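Local coordinates for titin (Homo sapiens, PDB 6H4L), which is a giant sarcomeric muscle protein, represented here by an immunoglobulin-like domain of its M-band segment, which probably serves a structural role, at residues R80-N85 / E89-A94; V40-N45 / I55-T60. All coordinates share one frame; numbering follows the deposited sequence.

Contact 1: R80-N85 / E89-A94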
loop_
_atom_site.group_PDB
_atom_site.type_symbol
_atom_site.label_atom_id
_atom_site.label_comp_id
_atom_site.label_asym_id
_atom_site.label_seq_id
_atom_site.Cartn_x
_atom_site.Cartn_y
_atom_site.Cartn_z
ATOM N N ARG A 80 -3.558 2.529 3.578
ATOM C CA ARG A 80 -2.618 3.612 3.314
ATOM C C ARG A 80 -1.186 3.093 3.243
ATOM O O ARG A 80 -0.773 2.277 4.072
ATOM C CB ARG A 80 -2.734 4.670 4.423
ATOM C CG ARG A 80 -1.678 5.774 4.339
ATOM C CD ARG A 80 -1.765 6.734 5.519
ATOM N NE ARG A 80 -3.012 7.491 5.557
ATOM C CZ ARG A 80 -3.171 8.693 5.013
ATOM N NH1 ARG A 80 -2.166 9.263 4.354
ATOM N NH2 ARG A 80 -4.336 9.322 5.115
ATOM N N ALA A 81 -0.427 3.581 2.258
ATOM C CA ALA A 81 1.008 3.338 2.191
ATOM C C ALA A 81 1.710 4.628 2.565
ATOM O O ALA A 81 1.285 5.701 2.139
ATOM C CB ALA A 81 1.425 2.912 0.786
ATOM N N VAL A 82 2.770 4.522 3.354
ATOM C CA VAL A 82 3.612 5.677 3.660
ATOM C C VAL A 82 5.041 5.351 3.251
ATOM O O VAL A 82 5.589 4.337 3.686
ATOM C CB VAL A 82 3.572 5.999 5.149
ATOM C CG1 VAL A 82 4.466 7.202 5.469
ATOM C CG2 VAL A 82 2.129 6.256 5.580
ATOM N N CYS A 83 5.657 6.226 2.448
ATOM C CA CYS A 83 6.985 5.988 1.888
ATOM C C CYS A 83 7.925 7.055 2.398
ATOM O O CYS A 83 7.658 8.244 2.207
ATOM C CB CYS A 83 6.947 6.124 0.370
ATOM S SG CYS A 83 5.738 5.021 -0.388
ATOM N N THR A 84 9.010 6.647 3.045
ATOM C CA THR A 84 9.889 7.607 3.714
ATOM C C THR A 84 11.354 7.378 3.364
ATOM O O THR A 84 11.821 6.251 3.269
ATOM C CB THR A 84 9.738 7.502 5.250
ATOM O OG1 THR A 84 8.361 7.696 5.611
ATOM C CG2 THR A 84 10.589 8.553 5.964
ATOM N N ASN A 85 12.080 8.466 3.167
ATOM C CA ASN A 85 13.533 8.414 3.227
ATOM C C ASN A 85 14.031 9.682 3.923
ATOM O O ASN A 85 13.226 10.490 4.395
ATOM C CB ASN A 85 14.178 8.162 1.844
ATOM C CG ASN A 85 14.064 9.350 0.895
ATOM O OD1 ASN A 85 13.680 10.448 1.292
ATOM N ND2 ASN A 85 14.419 9.128 -0.377
ATOM N N GLU A 89 8.797 12.404 2.705
ATOM C CA GLU A 89 7.821 11.328 2.755
ATOM C C GLU A 89 6.689 11.579 1.775
ATOM O O GLU A 89 6.398 12.720 1.422
ATOM C CB GLU A 89 7.275 11.180 4.177
ATOM C CG GLU A 89 6.363 12.294 4.631
ATOM C CD GLU A 89 5.625 11.951 5.920
ATOM O OE1 GLU A 89 5.891 10.875 6.501
ATOM O OE2 GLU A 89 4.769 12.756 6.346
ATOM N N ALA A 90 6.055 10.496 1.335
ATOM C CA ALA A 90 4.869 10.604 0.503
ATOM C C ALA A 90 3.908 9.556 1.004
ATOM O O ALA A 90 4.333 8.526 1.519
ATOM C CB ALA A 90 5.212 10.316 -0.940
ATOM N N SER A 91 2.619 9.804 0.830
ATOM C CA SER A 91 1.630 8.828 1.286
ATOM C C SER A 91 0.472 8.780 0.317
ATOM O O SER A 91 0.191 9.752 -0.395
ATOM C CB SER A 91 1.131 9.181 2.688
ATOM O OG SER A 91 0.307 8.134 3.199
ATOM N N ASP A 92 -0.198 7.630 0.272
ATOM C CA ASP A 92 -1.345 7.450 -0.610
ATOM C C ASP A 92 -2.325 6.571 0.142
ATOM O O ASP A 92 -1.920 5.780 0.989
ATOM C CB ASP A 92 -0.908 6.754 -1.900
ATOM C CG ASP A 92 -2.019 6.654 -2.932
ATOM O OD1 ASP A 92 -2.887 7.548 -3.008
ATOM O OD2 ASP A 92 -2.010 5.663 -3.684
ATOM N N TYR A 93 -3.613 6.728 -0.140
ATOM C CA TYR A 93 -4.606 5.876 0.501
ATOM C C TYR A 93 -5.757 5.609 -0.449
ATOM O O TYR A 93 -5.988 6.368 -1.386
ATOM C CB TYR A 93 -5.113 6.507 1.796
ATOM C CG TYR A 93 -5.878 7.796 1.601
ATOM C CD1 TYR A 93 -7.247 7.789 1.375
ATOM C CD2 TYR A 93 -5.227 9.019 1.643
ATOM C CE1 TYR A 93 -7.950 8.967 1.197
ATOM C CE2 TYR A 93 -5.925 10.207 1.468
ATOM C CZ TYR A 93 -7.283 10.173 1.242
ATOM O OH TYR A 93 -7.981 11.347 1.065
ATOM N N ALA A 94 -6.476 4.522 -0.193
ATOM C CA ALA A 94 -7.619 4.141 -1.004
ATOM C C ALA A 94 -8.529 3.271 -0.155
ATOM O O ALA A 94 -8.137 2.791 0.907
ATOM C CB ALA A 94 -7.162 3.380 -2.258
#
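Ser-91 and Arg-80 meet across two antiparallel strands through the serine hydroxyl. Ser-91 OG donates to Ala-81 O at 2.8 Å, from above the carbonyl plane. The same Ser-91 OG accepts from Arg-80 NH1 at 3.0 Å, close to the guanidinium plane. The Ser-91 torsion (chi1 -172°) swings OG opposite the backbone N and over the neighbouring strand. Ala-81 O is therefore gripped twice, since Asp-92 N also donates to it, in the carbonyl plane. The Arg-80 chain bends at chi3 (-65°), and its guanidinium lies over residues 89-94 between Ser-91 and Tyr-93. Tyr-93 CD2 lies over one face of it, 3.6 Å from Arg-80 NH2, with ring and guanidinium planes 36° apart. Strands 77-85 and 88-98 form the F-G hairpin of an I-set immunoglobulin domain, and its hydrogen-bonded pairs here are Ala-81 with Asp-92 and Cys-83 with Ala-90. In the latter, Cys-83 N reaches Ala-90 O at 2.8 Å. Farther along, Thr-84 OG1 lies beside Glu-89, 3.9 Å from Glu-89 CB. Ala-81 and Cys-83 turn to the other face, against Leu-30 and Val-32 of strand 26-35. There the Asp-92 carboxylate is held by Arg-14 NH1 in a salt bridge and by Met-15 N.

Contact 2: V40-N45 / I55-T60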
loop_
_atom_site.group_PDB
_atom_site.type_symbol
_atom_site.label_atom_id
_atom_site.label_comp_id
_atom_site.label_asym_id
_atom_site.label_seq_id
_atom_site.Cartn_x
_atom_site.Cartn_y
_atom_site.Cartn_z
ATOM N N VAL A 40 8.839 1.549 3.535
ATOM C CA VAL A 40 7.404 1.575 3.293
ATOM C C VAL A 40 6.678 0.959 4.481
ATOM O O VAL A 40 7.069 -0.108 4.982
ATOM C CB VAL A 40 7.047 0.801 1.999
ATOM C CG1 VAL A 40 5.567 0.864 1.731
ATOM C CG2 VAL A 40 7.818 1.404 0.804
ATOM N N LYS A 41 5.650 1.657 4.955
ATOM C CA LYS A 41 4.752 1.090 5.962
ATOM C C LYS A 41 3.325 1.108 5.440
ATOM O O LYS A 41 2.935 2.032 4.730
ATOM C CB LYS A 41 4.847 1.870 7.277
ATOM C CG LYS A 41 6.203 1.762 7.946
ATOM C CD LYS A 41 6.190 2.462 9.298
ATOM C CE LYS A 41 7.548 2.378 9.981
ATOM N NZ LYS A 41 7.974 0.967 10.161
ATOM N N TRP A 42 2.548 0.086 5.805
ATOM C CA TRP A 42 1.171 -0.012 5.354
ATOM C C TRP A 42 0.238 0.029 6.545
ATOM O O TRP A 42 0.575 -0.489 7.601
ATOM C CB TRP A 42 0.960 -1.332 4.618
ATOM C CG TRP A 42 1.516 -1.360 3.209
ATOM C CD1 TRP A 42 2.740 -1.812 2.817
ATOM C CD2 TRP A 42 0.826 -0.964 2.020
ATOM N NE1 TRP A 42 2.868 -1.699 1.441
ATOM C CE2 TRP A 42 1.703 -1.183 0.934
ATOM C CE3 TRP A 42 -0.446 -0.443 1.763
ATOM C CZ2 TRP A 42 1.328 -0.915 -0.389
ATOM C CZ3 TRP A 42 -0.806 -0.172 0.461
ATOM C CH2 TRP A 42 0.081 -0.392 -0.596
ATOM N N TYR A 43 -0.925 0.644 6.360
ATOM C CA TYR A 43 -1.904 0.797 7.435
ATOM C C TYR A 43 -3.295 0.422 6.959
ATOM O O TYR A 43 -3.639 0.618 5.794
ATOM C CB TYR A 43 -1.921 2.251 7.929
ATOM C CG TYR A 43 -0.594 2.733 8.446
ATOM C CD1 TYR A 43 -0.326 2.769 9.809
ATOM C CD2 TYR A 43 0.398 3.160 7.567
ATOM C CE1 TYR A 43 0.901 3.206 10.284
ATOM C CE2 TYR A 43 1.625 3.596 8.036
ATOM C CZ TYR A 43 1.867 3.621 9.389
ATOM O OH TYR A 43 3.088 4.056 9.857
ATOM N N HIS A 44 -4.091 -0.140 7.870
ATOM C CA HIS A 44 -5.506 -0.388 7.622
ATOM C C HIS A 44 -6.313 0.376 8.672
ATOM O O HIS A 44 -6.146 0.164 9.877
ATOM C CB HIS A 44 -5.810 -1.886 7.704
ATOM C CG HIS A 44 -7.262 -2.227 7.534
ATOM N ND1 HIS A 44 -7.842 -3.321 8.141
ATOM C CD2 HIS A 44 -8.246 -1.632 6.816
ATOM C CE1 HIS A 44 -9.121 -3.380 7.811
ATOM N NE2 HIS A 44 -9.394 -2.363 7.015
ATOM N N ASN A 45 -7.166 1.288 8.213
ATOM C CA ASN A 45 -7.847 2.219 9.112
ATOM C C ASN A 45 -6.944 2.796 10.214
ATOM O O ASN A 45 -7.329 2.862 11.382
ATOM C CB ASN A 45 -9.092 1.563 9.719
ATOM C CG ASN A 45 -10.130 1.210 8.671
ATOM O OD1 ASN A 45 -10.317 1.938 7.696
ATOM N ND2 ASN A 45 -10.812 0.089 8.867
ATOM N N ILE A 55 -1.967 -11.065 4.964
ATOM C CA ILE A 55 -1.416 -9.824 4.421
ATOM C C ILE A 55 0.023 -9.998 3.925
ATOM O O ILE A 55 0.882 -10.450 4.676
ATOM C CB ILE A 55 -1.401 -8.737 5.513
ATOM C CG1 ILE A 55 -2.820 -8.427 5.994
ATOM C CG2 ILE A 55 -0.690 -7.490 5.026
ATOM C CD1 ILE A 55 -3.707 -7.799 4.946
ATOM N N HIS A 56 0.279 -9.634 2.670
ATOM C CA HIS A 56 1.642 -9.622 2.128
ATOM C C HIS A 56 1.887 -8.300 1.418
ATOM O O HIS A 56 1.010 -7.800 0.723
ATOM C CB HIS A 56 1.840 -10.733 1.093
ATOM C CG HIS A 56 1.569 -12.107 1.611
ATOM N ND1 HIS A 56 0.919 -13.065 0.863
ATOM C CD2 HIS A 56 1.873 -12.692 2.792
ATOM C CE1 HIS A 56 0.821 -14.179 1.568
ATOM N NE2 HIS A 56 1.392 -13.979 2.743
ATOM N N TYR A 57 3.087 -7.753 1.559
ATOM C CA TYR A 57 3.434 -6.576 0.769
ATOM C C TYR A 57 4.866 -6.619 0.266
ATOM O O TYR A 57 5.746 -7.203 0.895
ATOM C CB TYR A 57 3.149 -5.261 1.514
ATOM C CG TYR A 57 3.533 -5.235 2.982
ATOM C CD1 TYR A 57 4.844 -5.002 3.384
ATOM C CD2 TYR A 57 2.573 -5.411 3.965
ATOM C CE1 TYR A 57 5.184 -4.965 4.729
ATOM C CE2 TYR A 57 2.902 -5.382 5.308
ATOM C CZ TYR A 57 4.206 -5.156 5.683
ATOM O OH TYR A 57 4.517 -5.125 7.023
ATOM N N THR A 58 5.093 -5.985 -0.880
ATOM C CA THR A 58 6.398 -6.023 -1.515
ATOM C C THR A 58 6.752 -4.671 -2.112
ATOM O O THR A 58 5.871 -3.841 -2.340
ATOM C CB THR A 58 6.439 -7.048 -2.658
ATOM O OG1 THR A 58 5.430 -6.727 -3.625
ATOM C CG2 THR A 58 6.214 -8.464 -2.134
ATOM N N ASN A 59 8.048 -4.460 -2.347
ATOM C CA ASN A 59 8.557 -3.283 -3.048
ATOM C C ASN A 59 9.537 -3.786 -4.089
ATOM O O ASN A 59 10.590 -4.318 -3.749
ATOM C CB ASN A 59 9.265 -2.312 -2.088
ATOM C CG ASN A 59 9.791 -1.065 -2.795
ATOM O OD1 ASN A 59 9.816 -0.997 -4.020
ATOM N ND2 ASN A 59 10.193 -0.064 -2.012
ATOM N N THR A 60 9.174 -3.653 -5.356
ATOM C CA THR A 60 10.037 -4.101 -6.435
ATOM C C THR A 60 10.461 -2.878 -7.235
ATOM O O THR A 60 9.746 -2.423 -8.131
ATOM C CB THR A 60 9.314 -5.119 -7.340
ATOM O OG1 THR A 60 8.791 -6.182 -6.538
ATOM C CG2 THR A 60 10.275 -5.701 -8.370
HETATM O O HOH W 1 5.352 -2.310 0.021
#
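Trp-42 and Tyr-57 bring together the two sheets of the immunoglobulin sandwich, in which tryptophan on strand 39-44, strand C, is the familiar core residue of the fold. Followed outward from CB, the tryptophan side chain is directed by chi1 -77°, which sets CG beside the backbone N and lays the indole alongside Tyr-57. Trp-42 CD1 makes the closest touch: it stands over one face of the phenol ring, displaced from its centre, 3.5 Å from Tyr-57 CG. Trp-42 NE1 rests 3.6 Å from Tyr-57 CB. The five-membered ring and the phenol are inclined by 32° with centroids 4.8 Å apart, and the two side chains run past one another, pointing opposite ways. The six-membered ring beyond lies against Ala-81, and the buried Trp-42 side chain also touches Leu-66 of strand 63-68. The tyrosine ring is fixed at its other end, where OH is hydrogen-bonded to Leu-49 O. Val-40 CG2 meets Asn-59 ND2 at 4.0 Å, while Asn-59 OD1 is taken by Gly-62 N. With no direct hydrogen bond joining the strands, a water in the indole plane bridges them: it accepts from Trp-42 NE1 at 2.9 Å and donates to Thr-58 O.

In the fold
Contact 1 is strand pairing within one sheet of the sandwich, contact 2 packing between the two sheets. The first relies on backbone hydrogen bonds, with a mostly polar face that includes Arg-80, Ser-91 and Glu-89. The second spans the gap by aromatic packing and one water; its centre lies about 5 Å from the centre of the chain, against about 8 Å for contact 1, and Trp-42 is buried where Glu-89 and Tyr-93 are exposed. The two are coupled because strands 77-85 and 39-44 are neighbours: Arg-80 O to Tyr-43 N and Val-82 N to Lys-41 O are probable hydrogen bonds. Residues 80-85 thus pair on one edge with 89-94 and on the other with 40-45.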